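Local coordinates for putative cell filamentation protein (Bartonella quintana, PDB 4N67), which binds ADP in its Fic domain and is probably a secreted effector that adenylylates (AMPylates) target proteins in host cells, at residues G78-Q83 and H153-G158; L133-F138 and A174-D179. The protein carries 2 engineered substitutions. All blocks are in the same frame, centred on the assembly; numbering follows the deposited sequence.

How the contacts relate
From the N terminus, helix 59-70 leads into the loop 78-83, the first half of contact 1. The chain then passes through the 85-86/92-93 hairpin and helix 112-126 to 133-138, the first half of contact 2. Helix 135-152 starts there and runs to 153-158, which closes contact 1 beside the ADP. Helix 164-174 follows, and 174-179 at its end closes contact 2. The two closures therefore cross, and helix 135-152 links them, with its first turn in contact 2 and its exit leading into contact 1. Their centres lie about 28 Å apart, on opposite sides of the chain's centre: contact 1 ties two loops together near the nucleotide, contact 2 a helix start to the strand 176-178.

Contact 1 of 2, residues G78-Q83 and H153-G158; sequences GVTRDQ and HPFRKG. With ADP (adenosine-5'-diphosphate), chain B.
Arg-81 grips the carbonyl of His-153 side-on: NE lies 2.7 Å from His-153 O, and NH1 lies 3.0 Å from the same oxygen, which sits near the guanidinium plane. NE meets the carbonyl almost straight on, with a C=O...NE angle of 172°, whereas NH1 comes from above the carbonyl plane. The side chain, extended from CG to NE, crosses that of His-153 at about a right angle, the guanidinium turned 49° from the imidazole. NH1 and NH2 are also held, by Ala-108 O and Met-95 O. The backbone of Arg-81 takes the next carbonyl along, N donating to Pro-154 O at 2.9 Å. Beside it Thr-80 points its methyl at the proline, CG2 lying 3.6 Å from Pro-154 CB, while its OG1 donates to Asp-82 OD1 within the type I turn 80-83. Phe-155 sets its ring edge against the backbone of Gly-78 and Val-79, CD1 lying 3.4 Å from Val-79 O. A water donates to that same oxygen and accepts from Arg-156 N, bridging the segments. The sequence HPFRKG opens the Fic motif, and its Gly-158 N donates to ADP O3B at 2.9 Å. His-153 CE1 comes near ADP O2B, and Phe-107 stacks on the same imidazole. Arg-81 thus acts from the second shell: by holding the backbone of His-153 and Pro-154, it probably helps set the Fic-motif histidine against the diphosphate.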
ATOM      1  N   GLY A  78      -1.680   5.213   9.684  1.00 10.70           N
ATOM      2  CA  GLY A  78      -1.120   6.398   9.036  1.00 10.98           C
ATOM      3  C   GLY A  78       0.321   6.690   9.392  1.00 11.37           C
ATOM      4  O   GLY A  78       0.885   7.617   8.838  1.00 12.83           O
ATOM      5  N   VAL A  79       0.898   5.931  10.309  1.00 11.22           N
ATOM      6  CA  VAL A  79       2.272   6.187  10.782  1.00 11.50           C
ATOM      7  C   VAL A  79       3.196   5.146  10.154  1.00 11.45           C
ATOM      8  O   VAL A  79       2.923   3.936  10.217  1.00 11.97           O
ATOM      9  CB  VAL A  79       2.349   6.124  12.323  1.00 12.10           C
ATOM     10  CG1 VAL A  79       3.757   6.482  12.803  1.00 12.84           C
ATOM     11  CG2 VAL A  79       1.316   7.030  12.951  1.00 12.55           C
ATOM     12  N   THR A  80       4.296   5.611   9.573  1.00 11.85           N
ATOM     13  CA  THR A  80       5.237   4.692   8.931  1.00 12.04           C
ATOM     14  C   THR A  80       6.144   4.042   9.978  1.00 12.61           C
ATOM     15  O   THR A  80       6.365   4.587  11.056  1.00 13.47           O
ATOM     16  CB  THR A  80       6.030   5.381   7.800  1.00 12.50           C
ATOM     17  OG1 THR A  80       6.648   6.572   8.294  1.00 13.61           O
ATOM     18  CG2 THR A  80       5.128   5.695   6.620  1.00 12.49           C
ATOM     19  N   ARG A  81       6.674   2.880   9.642  1.00 12.54           N
ATOM     20  CA  ARG A  81       7.332   1.999  10.603  1.00 13.17           C
ATOM     21  C   ARG A  81       8.751   2.391  10.956  1.00 15.02           C
ATOM     22  O   ARG A  81       9.331   1.800  11.867  1.00 15.56           O
ATOM     23  CB  ARG A  81       7.278   0.544  10.110  1.00 12.84           C
ATOM     24  CG  ARG A  81       8.037   0.289   8.809  1.00 12.78           C
ATOM     25  CD  ARG A  81       7.942  -1.152   8.314  1.00 12.40           C
ATOM     26  NE  ARG A  81       8.406  -1.208   6.931  1.00 12.44           N
ATOM     27  CZ  ARG A  81       9.676  -1.204   6.544  1.00 12.44           C
ATOM     28  NH1 ARG A  81       9.948  -1.159   5.263  1.00 12.44           N
ATOM     29  NH2 ARG A  81      10.662  -1.335   7.434  1.00 12.98           N
ATOM     30  N   ASP A  82       9.267   3.399  10.269  1.00 16.33           N
ATOM     31  CA  ASP A  82      10.550   3.981  10.611  1.00 19.00           C
ATOM     32  C   ASP A  82      10.413   4.901  11.814  1.00 21.25           C
ATOM     33  O   ASP A  82      11.414   5.165  12.490  1.00 24.30           O
ATOM     34  CB  ASP A  82      11.146   4.732   9.419  1.00 19.79           C
ATOM     35  CG  ASP A  82      10.241   5.812   8.873  1.00 20.36           C
ATOM     36  OD1 ASP A  82       8.992   5.634   8.780  1.00 19.09           O
ATOM     37  OD2 ASP A  82      10.758   6.852   8.488  1.00 23.01           O
ATOM     38  N   GLN A  83       9.201   5.386  12.066  1.00 21.04           N
ATOM     39  CA  GLN A  83       8.938   6.435  13.060  1.00 23.88           C
ATOM     40  C   GLN A  83       8.529   5.801  14.373  1.00 22.89           C
ATOM     41  O   GLN A  83       7.680   4.926  14.382  1.00 23.85           O
ATOM     42  CB  GLN A  83       7.833   7.361  12.563  1.00 26.03           C
ATOM     43  CG  GLN A  83       8.245   8.122  11.309  1.00 30.08           C
ATOM     44  CD  GLN A  83       7.211   9.138  10.864  1.00 34.37           C
ATOM     45  OE1 GLN A  83       6.273   9.459  11.597  1.00 41.55           O
ATOM     46  NE2 GLN A  83       7.383   9.659   9.660  1.00 37.56           N
ATOM     47  N   HIS A 153       7.371  -0.354   1.310  1.00 12.22           N
ATOM     48  CA  HIS A 153       6.641  -1.072   2.345  1.00 12.31           C
ATOM     49  C   HIS A 153       6.538  -0.246   3.625  1.00 11.89           C
ATOM     50  O   HIS A 153       7.053  -0.647   4.669  1.00 12.45           O
ATOM     51  CB  HIS A 153       7.333  -2.413   2.615  1.00 13.07           C
ATOM     52  CG  HIS A 153       6.527  -3.384   3.409  1.00 13.92           C
ATOM     53  ND1 HIS A 153       5.599  -4.213   2.825  1.00 14.95           N
ATOM     54  CD2 HIS A 153       6.572  -3.735   4.715  1.00 14.58           C
ATOM     55  CE1 HIS A 153       5.082  -5.014   3.742  1.00 15.29           C
ATOM     56  NE2 HIS A 153       5.655  -4.745   4.898  1.00 15.29           N
ATOM     57  N   PRO A 154       5.930   0.948   3.548  1.00 11.21           N
ATOM     58  CA  PRO A 154       6.149   1.925   4.612  1.00 11.31           C
ATOM     59  C   PRO A 154       5.549   1.653   5.965  1.00 11.16           C
ATOM     60  O   PRO A 154       5.954   2.300   6.918  1.00 11.44           O
ATOM     61  CB  PRO A 154       5.566   3.227   4.038  1.00 11.39           C
ATOM     62  CG  PRO A 154       5.489   2.980   2.575  1.00 11.56           C
ATOM     63  CD  PRO A 154       5.199   1.538   2.418  1.00 11.22           C
ATOM     64  N   PHE A 155       4.584   0.737   6.038  1.00 10.81           N
ATOM     65  CA  PHE A 155       3.823   0.494   7.262  1.00 10.89           C
ATOM     66  C   PHE A 155       4.139  -0.854   7.893  1.00 11.16           C
ATOM     67  O   PHE A 155       4.547  -1.792   7.227  1.00 11.05           O
ATOM     68  CB  PHE A 155       2.319   0.655   6.970  1.00 10.86           C
ATOM     69  CG  PHE A 155       1.968   1.967   6.301  1.00 10.62           C
ATOM     70  CD1 PHE A 155       1.859   3.140   7.051  1.00 10.89           C
ATOM     71  CD2 PHE A 155       1.808   2.055   4.938  1.00 10.55           C
ATOM     72  CE1 PHE A 155       1.599   4.343   6.440  1.00 11.09           C
ATOM     73  CE2 PHE A 155       1.551   3.276   4.336  1.00 10.49           C
ATOM     74  CZ  PHE A 155       1.454   4.415   5.097  1.00 10.66           C
ATOM     75  N   ARG A 156       3.874  -0.953   9.176  1.00 11.27           N
ATOM     76  CA  ARG A 156       4.091  -2.233   9.860  1.00 11.97           C
ATOM     77  C   ARG A 156       3.203  -3.351   9.278  1.00 12.54           C
ATOM     78  O   ARG A 156       3.630  -4.516   9.216  1.00 13.17           O
ATOM     79  CB  ARG A 156       3.873  -2.055  11.356  1.00 12.37           C
ATOM     80  CG  ARG A 156       3.872  -3.341  12.154  1.00 12.93           C
ATOM     81  CD  ARG A 156       5.220  -4.067  12.118  1.00 13.68           C
ATOM     82  NE  ARG A 156       5.142  -5.314  12.888  1.00 14.35           N
ATOM     83  CZ  ARG A 156       4.536  -6.433  12.484  1.00 15.33           C
ATOM     84  NH1 ARG A 156       3.919  -6.505  11.323  1.00 15.32           N
ATOM     85  NH2 ARG A 156       4.491  -7.483  13.313  1.00 16.53           N
ATOM     86  N   LYS A 157       1.989  -2.991   8.878  1.00 12.70           N
ATOM     87  CA  LYS A 157       1.047  -3.892   8.245  1.00 13.79           C
ATOM     88  C   LYS A 157       0.052  -3.061   7.450  1.00 12.20           C
ATOM     89  O   LYS A 157      -0.086  -1.854   7.718  1.00 11.89           O
ATOM     90  CB  LYS A 157       0.295  -4.716   9.303  1.00 15.71           C
ATOM     91  CG  LYS A 157      -0.468  -5.897   8.752  1.00 18.49           C
ATOM     92  CD  LYS A 157      -1.132  -6.680   9.870  1.00 21.85           C
ATOM     93  CE  LYS A 157      -2.079  -7.724   9.281  1.00 23.74           C
ATOM     94  NZ  LYS A 157      -3.450  -7.635   9.886  1.00 27.11           N
ATOM     95  N   GLY A 158      -0.614  -3.697   6.481  1.00 11.95           N
ATOM     96  CA  GLY A 158      -1.633  -3.015   5.683  1.00 11.84           C
ATOM     97  C   GLY A 158      -1.067  -2.348   4.451  1.00 11.38           C
ATOM     98  O   GLY A 158      -1.732  -1.521   3.828  1.00 11.22           O
TER
HETATM   99  PB  ADP B 301       1.208  -6.411   4.903  1.00 25.53           P
HETATM  100  O1B ADP B 301       2.230  -7.177   5.760  1.00 28.42           O
HETATM  101  O2B ADP B 301       1.717  -5.046   4.594  1.00 22.47           O
HETATM  102  O3B ADP B 301      -0.205  -6.383   5.490  1.00 25.37           O
HETATM  103  PA  ADP B 301       0.556  -7.420   2.219  1.00 28.49           P
HETATM  104  O1A ADP B 301      -0.087  -8.787   1.937  1.00 32.23           O
HETATM  105  O2A ADP B 301      -0.375  -6.229   2.228  1.00 27.74           O
HETATM  106  O3A ADP B 301       1.293  -7.458   3.685  1.00 29.46           O
HETATM  107  O5' ADP B 301       1.762  -7.250   1.201  1.00 27.55           O
HETATM  108  C5' ADP B 301       2.330  -5.968   0.909  1.00 25.96           C
HETATM  109  C4' ADP B 301       2.842  -5.997  -0.527  1.00 26.56           C
HETATM  110  O4' ADP B 301       4.026  -6.819  -0.596  1.00 27.49           O
HETATM  111  C3' ADP B 301       1.825  -6.559  -1.515  1.00 25.72           C
HETATM  112  O3' ADP B 301       1.774  -5.745  -2.704  1.00 24.64           O
HETATM  113  C2' ADP B 301       2.367  -7.942  -1.824  1.00 26.11           C
HETATM  114  O2' ADP B 301       2.006  -8.450  -3.116  1.00 27.07           O
HETATM  115  C1' ADP B 301       3.847  -7.725  -1.704  1.00 27.55           C
HETATM  116  N9  ADP B 301       4.640  -8.944  -1.444  1.00 27.94           N
HETATM  117  C8  ADP B 301       4.246 -10.121  -0.919  1.00 29.57           C
HETATM  118  N7  ADP B 301       5.328 -10.933  -0.842  1.00 30.36           N
HETATM  119  C5  ADP B 301       6.404 -10.287  -1.307  1.00 30.15           C
HETATM  120  C6  ADP B 301       7.832 -10.567  -1.510  1.00 31.72           C
HETATM  121  N6  ADP B 301       8.300 -11.797  -1.138  1.00 33.77           N
HETATM  122  N1  ADP B 301       8.637  -9.621  -2.019  1.00 30.62           N
HETATM  123  C2  ADP B 301       8.127  -8.404  -2.359  1.00 30.37           C
HETATM  124  N3  ADP B 301       6.820  -8.095  -2.206  1.00 27.32           N
HETATM  125  C4  ADP B 301       5.940  -8.957  -1.699  1.00 27.43           C
HETATM  126  O   HOH W   1       3.745   1.434  10.708  1.00 17.32           O

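Contact 2 of 2, residues L133-F138 and A174-D179; sequences LSRQEF and AGYKID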
ATOM      1  N   LEU A 133      -1.044   9.397 -21.086  1.00 22.09           N
ATOM      2  CA  LEU A 133      -0.406   8.194 -21.584  1.00 22.60           C
ATOM      3  C   LEU A 133      -1.353   7.316 -22.374  1.00 23.51           C
ATOM      4  O   LEU A 133      -2.580   7.303 -22.149  1.00 24.12           O
ATOM      5  CB  LEU A 133       0.180   7.371 -20.427  1.00 22.14           C
ATOM      6  CG  LEU A 133       1.205   8.089 -19.548  1.00 22.12           C
ATOM      7  CD1 LEU A 133       1.675   7.205 -18.419  1.00 21.68           C
ATOM      8  CD2 LEU A 133       2.397   8.508 -20.400  1.00 23.37           C
ATOM      9  N   SER A 134      -0.760   6.532 -23.260  1.00 23.16           N
ATOM     10  CA  SER A 134      -1.452   5.456 -23.916  1.00 24.25           C
ATOM     11  C   SER A 134      -1.776   4.403 -22.868  1.00 23.18           C
ATOM     12  O   SER A 134      -1.169   4.357 -21.776  1.00 21.78           O
ATOM     13  CB  SER A 134      -0.603   4.836 -25.030  1.00 25.58           C
ATOM     14  OG  SER A 134       0.437   4.015 -24.507  1.00 26.72           O
ATOM     15  N   ARG A 135      -2.692   3.525 -23.216  1.00 24.03           N
ATOM     16  CA  ARG A 135      -3.064   2.448 -22.304  1.00 23.88           C
ATOM     17  C   ARG A 135      -1.884   1.554 -21.928  1.00 23.73           C
ATOM     18  O   ARG A 135      -1.695   1.232 -20.745  1.00 22.27           O
ATOM     19  CB  ARG A 135      -4.119   1.596 -22.954  1.00 25.53           C
ATOM     20  CG  ARG A 135      -4.791   0.671 -21.992  1.00 25.56           C
ATOM     21  CD  ARG A 135      -5.967   0.059 -22.681  1.00 27.46           C
ATOM     22  NE  ARG A 135      -6.637  -0.896 -21.835  1.00 27.94           N
ATOM     23  CZ  ARG A 135      -7.752  -1.528 -22.170  1.00 28.76           C
ATOM     24  NH1 ARG A 135      -8.321  -1.339 -23.361  1.00 30.08           N
ATOM     25  NH2 ARG A 135      -8.295  -2.374 -21.322  1.00 28.26           N
ATOM     26  N   GLN A 136      -1.091   1.176 -22.923  1.00 25.13           N
ATOM     27  CA  GLN A 136       0.090   0.331 -22.689  1.00 25.17           C
ATOM     28  C   GLN A 136       1.093   1.059 -21.784  1.00 24.29           C
ATOM     29  O   GLN A 136       1.614   0.486 -20.833  1.00 23.21           O
ATOM     30  CB  GLN A 136       0.761  -0.021 -24.019  1.00 27.13           C
ATOM     31  N   GLU A 137       1.390   2.308 -22.110  1.00 23.48           N
ATOM     32  CA  GLU A 137       2.299   3.128 -21.297  1.00 23.47           C
ATOM     33  C   GLU A 137       1.800   3.310 -19.869  1.00 21.55           C
ATOM     34  O   GLU A 137       2.584   3.289 -18.906  1.00 20.72           O
ATOM     35  CB  GLU A 137       2.482   4.500 -21.900  1.00 24.82           C
ATOM     36  CG  GLU A 137       3.284   4.414 -23.170  1.00 27.06           C
ATOM     37  CD  GLU A 137       3.202   5.656 -23.997  1.00 27.83           C
ATOM     38  OE1 GLU A 137       2.479   6.627 -23.640  1.00 28.20           O
ATOM     39  OE2 GLU A 137       3.875   5.648 -25.046  1.00 31.40           O
ATOM     40  N   PHE A 138       0.501   3.556 -19.741  1.00 19.96           N
ATOM     41  CA  PHE A 138      -0.040   3.776 -18.430  1.00 18.42           C
ATOM     42  C   PHE A 138       0.179   2.514 -17.592  1.00 17.98           C
ATOM     43  O   PHE A 138       0.621   2.583 -16.433  1.00 17.11           O
ATOM     44  CB  PHE A 138      -1.519   4.142 -18.462  1.00 18.01           C
ATOM     45  CG  PHE A 138      -2.089   4.271 -17.088  1.00 17.14           C
ATOM     46  CD1 PHE A 138      -1.919   5.438 -16.357  1.00 16.86           C
ATOM     47  CD2 PHE A 138      -2.703   3.196 -16.483  1.00 17.20           C
ATOM     48  CE1 PHE A 138      -2.380   5.541 -15.055  1.00 16.27           C
ATOM     49  CE2 PHE A 138      -3.163   3.279 -15.185  1.00 16.55           C
ATOM     50  CZ  PHE A 138      -3.006   4.460 -14.476  1.00 16.09           C
ATOM     51  N   ALA A 174      -6.003   9.885 -13.757  1.00 20.06           N
ATOM     52  CA  ALA A 174      -5.327   9.806 -15.068  1.00 21.02           C
ATOM     53  C   ALA A 174      -6.262   9.335 -16.154  1.00 22.16           C
ATOM     54  O   ALA A 174      -5.807   9.216 -17.308  1.00 23.57           O
ATOM     55  CB  ALA A 174      -4.134   8.878 -14.998  1.00 21.39           C
ATOM     56  N   GLY A 175      -7.522   9.060 -15.797  1.00 20.93           N
ATOM     57  CA  GLY A 175      -8.533   8.570 -16.753  1.00 21.78           C
ATOM     58  C   GLY A 175      -8.617   7.061 -16.921  1.00 21.48           C
ATOM     59  O   GLY A 175      -9.220   6.581 -17.871  1.00 22.94           O
ATOM     60  N   TYR A 176      -8.065   6.301 -15.994  1.00 19.56           N
ATOM     61  CA  TYR A 176      -8.087   4.827 -16.094  1.00 19.50           C
ATOM     62  C   TYR A 176      -8.699   4.189 -14.856  1.00 19.09           C
ATOM     63  O   TYR A 176      -8.433   4.621 -13.715  1.00 19.83           O
ATOM     64  CB  TYR A 176      -6.666   4.316 -16.271  1.00 19.35           C
ATOM     65  CG  TYR A 176      -6.080   4.601 -17.630  1.00 20.13           C
ATOM     66  CD1 TYR A 176      -6.403   3.798 -18.704  1.00 21.30           C
ATOM     67  CD2 TYR A 176      -5.219   5.699 -17.868  1.00 20.65           C
ATOM     68  CE1 TYR A 176      -5.907   4.032 -19.966  1.00 21.80           C
ATOM     69  CE2 TYR A 176      -4.721   5.935 -19.135  1.00 21.43           C
ATOM     70  CZ  TYR A 176      -5.061   5.101 -20.187  1.00 22.49           C
ATOM     71  OH  TYR A 176      -4.592   5.315 -21.488  1.00 23.94           O
ATOM     72  N   LYS A 177      -9.517   3.156 -15.064  1.00 18.73           N
ATOM     73  CA  LYS A 177     -10.076   2.381 -13.982  1.00 18.59           C
ATOM     74  C   LYS A 177      -9.145   1.201 -13.746  1.00 17.50           C
ATOM     75  O   LYS A 177      -8.930   0.418 -14.642  1.00 17.75           O
ATOM     76  CB  LYS A 177     -11.481   1.852 -14.311  1.00 21.10           C
ATOM     77  CG  LYS A 177     -12.014   1.006 -13.171  1.00 23.10           C
ATOM     78  CD  LYS A 177     -13.483   0.662 -13.257  1.00 26.91           C
ATOM     79  CE  LYS A 177     -13.881  -0.174 -12.051  1.00 28.91           C
ATOM     80  NZ  LYS A 177     -13.533   0.451 -10.754  1.00 31.07           N
ATOM     81  N   ILE A 178      -8.609   1.075 -12.529  1.00 15.66           N
ATOM     82  CA  ILE A 178      -7.751  -0.062 -12.149  1.00 15.94           C
ATOM     83  C   ILE A 178      -8.569  -0.886 -11.169  1.00 16.68           C
ATOM     84  O   ILE A 178      -8.973  -0.368 -10.126  1.00 16.95           O
ATOM     85  CB  ILE A 178      -6.437   0.402 -11.491  1.00 15.03           C
ATOM     86  CG1 ILE A 178      -5.631   1.276 -12.457  1.00 15.03           C
ATOM     87  CG2 ILE A 178      -5.622  -0.799 -11.003  1.00 15.33           C
ATOM     88  CD1 ILE A 178      -4.347   1.842 -11.859  1.00 14.60           C
ATOM     89  N   ASP A 179      -8.820  -2.153 -11.512  1.00 18.67           N
ATOM     90  CA  ASP A 179      -9.748  -3.013 -10.734  1.00 19.34           C
ATOM     91  C   ASP A 179      -9.050  -4.282 -10.267  1.00 19.46           C
ATOM     92  O   ASP A 179      -8.949  -5.277 -11.002  1.00 19.83           O
ATOM     93  CB  ASP A 179     -11.002  -3.316 -11.565  1.00 21.30           C
ATOM     94  CG  ASP A 179     -12.081  -4.058 -10.765  1.00 22.71           C
ATOM     95  OD1 ASP A 179     -11.786  -4.461  -9.606  1.00 24.12           O
ATOM     96  OD2 ASP A 179     -13.187  -4.218 -11.314  1.00 26.40           O
TER
HETATM   97  O   HOH W   2      -2.819   8.619 -18.838  1.00 28.13           O
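Phe-138 and Tyr-176 lie face over face in an offset stack, their centroids 4.4 Å apart and their planes 17° from parallel. The side chains slide past each other in opposite directions, which puts each CB over the other's ring: Phe-138 CB is 4.1 Å from the tyrosine centroid, and Tyr-176 CB is 4.2 Å from the phenylalanine centroid. Phe-138 CB already points toward the strand, and chi1 of 176° sets CG anti to the backbone N. Aliphatic groups finish this tight part: Ile-178 CD1 meets the ring of Phe-138 at its edge, 3.8 Å from CE2, and Ala-174 CB touches CE1.

At the tyrosine hydroxyl the contact turns polar but stays close: Tyr-176 OH donates to Leu-133 O at 2.9 Å, tilted 34° from the carbonyl plane. The looser side is made by a water and an arginine. The water accepts from Leu-133 N at 3.0 Å and gives only a weak bond to Ala-174 O. Arg-135, exposed to solvent, brings CG no nearer than 4.1 Å to Tyr-176 CE1; its chain is extended from CG to NE, and NH2 hydrogen-bonds Thr-212 O in the adjoining strand 212-214.

The hydroxyl lands just where helix 135-152 begins, a start closed by the capping box of Ser-134 and Glu-137. Strand 176-178, entered through the Schellman motif at Gly-175, is thereby joined to that helix in two ways: a buried aromatic stack packs one face of the tyrosine ring, and the bond from its hydroxyl satisfies a carbonyl just ahead of the first turn.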